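Local structure of putative transcriptional regulator (Listeria innocua, 3LWF) at residues M20-T24 with K25-G29. The protein probably binds DNA as a transcriptional regulator of the Rrf2 family, working as a dimer of two copies of the chain. Numbering follows the deposited sequence.
Sequences MKITT and KGRYG. With SO4 (sulfate ion), chain F.
Arg27 reaches back along the chain to Ile22 because chi1 of -67° puts its CG beside the backbone N, anti to the carbonyl carbon, while the extended run from CG to NE gives the reach. Two nitrogens grip one oxygen side-on. Arg27 NE lies 2.8 Å from Ile22 O in a nearly straight bond. Arg27 NH2 lies 3.2 Å from Ile22 O in a more bent one. Ile22 O sits almost in the guanidinium plane, although NE itself stands above the plane of the carbonyl. Thr23 fills the N-cap position of helix 24-38. With chi1 at 75°, Thr23 OG1 is tucked between the backbone N and the carbonyl carbon, where it accepts from Lys25 N at 3.1 Å; Glu103 also bonds to this hydroxyl and to Gly26 N. The first helical turn then closes with Arg27 N to Thr23 O at 3.1 Å and Tyr28 N to Thr24 O at 2.8 Å. The same Thr24-Tyr28 pair also meets through side chains: Thr24 CB makes a CH-pi contact 4.0 Å from the Tyr28 ring centroid, only 11° off the normal. On the loop side, Lys25 NZ bonds to sulfate O4 at 2.6 Å and Lys21 NZ weakly to O1; the ion probably came from the crystallisation liquor. This is an N-capped loop-to-helix junction; helix 24-38 packing on helix 58-70 is consistent with an Rrf2-type helix-turn-helix regulator. Arg27 NH1 forms a salt bridge to Glu115 and a hydrogen bond to Glu110 O, both of the second subunit. Bonds from different nitrogens should limit guanidinium rotation, its charge met by a carboxylate across the interface while Ile22 O takes up other N-H groups.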
loop_
_atom_site.group_PDB
_atom_site.type_symbol
_atom_site.label_atom_id
_atom_site.label_comp_id
_atom_site.label_asym_id
_atom_site.label_seq_id
_atom_site.Cartn_x
_atom_site.Cartn_y
_atom_site.Cartn_z
HETATM N N MSE A 20 5.459 -0.595 -3.562
HETATM C CA MSE A 20 4.934 -1.857 -4.085
HETATM C C MSE A 20 5.219 -1.942 -5.581
HETATM O O MSE A 20 5.535 -0.924 -6.243
HETATM C CB MSE A 20 3.446 -2.029 -3.757
HETATM C CG MSE A 20 2.581 -1.059 -4.448
HETATM SE SE MSE A 20 0.747 -0.968 -3.779
HETATM C CE MSE A 20 0.462 0.605 -4.855
ATOM N N LYS A 21 5.120 -3.150 -6.127
ATOM C CA LYS A 21 5.523 -3.378 -7.516
ATOM C C LYS A 21 4.432 -2.982 -8.526
ATOM O O LYS A 21 3.640 -3.795 -8.941
ATOM C CB LYS A 21 5.982 -4.824 -7.693
ATOM C CG LYS A 21 6.627 -5.138 -9.014
ATOM C CD LYS A 21 7.065 -6.596 -9.044
ATOM C CE LYS A 21 7.535 -7.028 -10.415
ATOM N NZ LYS A 21 7.637 -8.518 -10.440
ATOM N N ILE A 22 4.388 -1.714 -8.910
ATOM C CA ILE A 22 3.589 -1.303 -10.041
ATOM C C ILE A 22 4.584 -0.857 -11.064
ATOM O O ILE A 22 5.258 0.147 -10.878
ATOM C CB ILE A 22 2.579 -0.178 -9.707
ATOM C CG1 ILE A 22 1.661 -0.616 -8.569
ATOM C CG2 ILE A 22 1.725 0.185 -10.938
ATOM C CD1 ILE A 22 0.628 0.394 -8.193
ATOM N N THR A 23 4.675 -1.628 -12.144
ATOM C CA THR A 23 5.740 -1.515 -13.138
ATOM C C THR A 23 5.361 -0.556 -14.237
ATOM O O THR A 23 4.315 0.131 -14.188
ATOM C CB THR A 23 6.055 -2.892 -13.746
ATOM O OG1 THR A 23 5.025 -3.277 -14.659
ATOM C CG2 THR A 23 6.156 -3.926 -12.640
ATOM N N THR A 24 6.220 -0.482 -15.239
ATOM C CA THR A 24 5.915 0.367 -16.374
ATOM C C THR A 24 4.689 -0.105 -17.142
ATOM O O THR A 24 4.099 0.671 -17.868
ATOM C CB THR A 24 7.105 0.494 -17.316
ATOM O OG1 THR A 24 7.490 -0.800 -17.755
ATOM C CG2 THR A 24 8.265 1.172 -16.601
ATOM N N LYS A 25 4.281 -1.353 -16.970
ATOM C CA LYS A 25 3.168 -1.852 -17.730
ATOM C C LYS A 25 1.892 -1.115 -17.306
ATOM O O LYS A 25 1.181 -0.560 -18.138
ATOM C CB LYS A 25 3.010 -3.372 -17.497
ATOM C CG LYS A 25 4.166 -4.206 -17.937
ATOM C CD LYS A 25 3.826 -5.734 -17.733
ATOM C CE LYS A 25 3.793 -6.073 -16.229
ATOM N NZ LYS A 25 3.933 -7.484 -15.857
ATOM N N GLY A 26 1.621 -1.107 -16.003
ATOM C CA GLY A 26 0.483 -0.394 -15.454
ATOM C C GLY A 26 0.632 1.104 -15.648
ATOM O O GLY A 26 -0.319 1.801 -15.991
ATOM N N ARG A 27 1.811 1.619 -15.379
ATOM C CA ARG A 27 1.993 3.054 -15.433
ATOM C C ARG A 27 1.830 3.580 -16.855
ATOM O O ARG A 27 1.182 4.584 -17.073
ATOM C CB ARG A 27 3.345 3.476 -14.855
ATOM C CG ARG A 27 3.443 3.231 -13.347
ATOM C CD ARG A 27 4.860 3.394 -12.887
ATOM N NE ARG A 27 5.105 2.839 -11.563
ATOM C CZ ARG A 27 5.412 3.540 -10.479
ATOM N NH1 ARG A 27 5.516 4.861 -10.495
ATOM N NH2 ARG A 27 5.635 2.896 -9.351
ATOM N N TYR A 28 2.473 2.937 -17.815
ATOM C CA TYR A 28 2.340 3.382 -19.209
ATOM C C TYR A 28 0.944 3.080 -19.767
ATOM O O TYR A 28 0.481 3.768 -20.668
ATOM C CB TYR A 28 3.399 2.745 -20.090
ATOM C CG TYR A 28 4.813 3.193 -19.825
ATOM C CD1 TYR A 28 5.113 4.164 -18.885
ATOM C CD2 TYR A 28 5.859 2.647 -20.553
ATOM C CE1 TYR A 28 6.428 4.537 -18.636
ATOM C CE2 TYR A 28 7.159 3.026 -20.337
ATOM C CZ TYR A 28 7.443 3.963 -19.373
ATOM O OH TYR A 28 8.743 4.336 -19.163
ATOM N N GLY A 29 0.308 2.031 -19.250
ATOM C CA GLY A 29 -1.081 1.753 -19.548
ATOM C C GLY A 29 -1.950 2.938 -19.146
ATOM O O GLY A 29 -2.854 3.339 -19.865
HETATM S S SO4 F . 4.596 -8.145 -12.829
HETATM O O1 SO4 F . 4.889 -7.937 -11.408
HETATM O O2 SO4 F . 5.850 -8.074 -13.583
HETATM O O3 SO4 F . 3.982 -9.472 -12.883
HETATM O O4 SO4 F . 3.682 -7.078 -13.263
#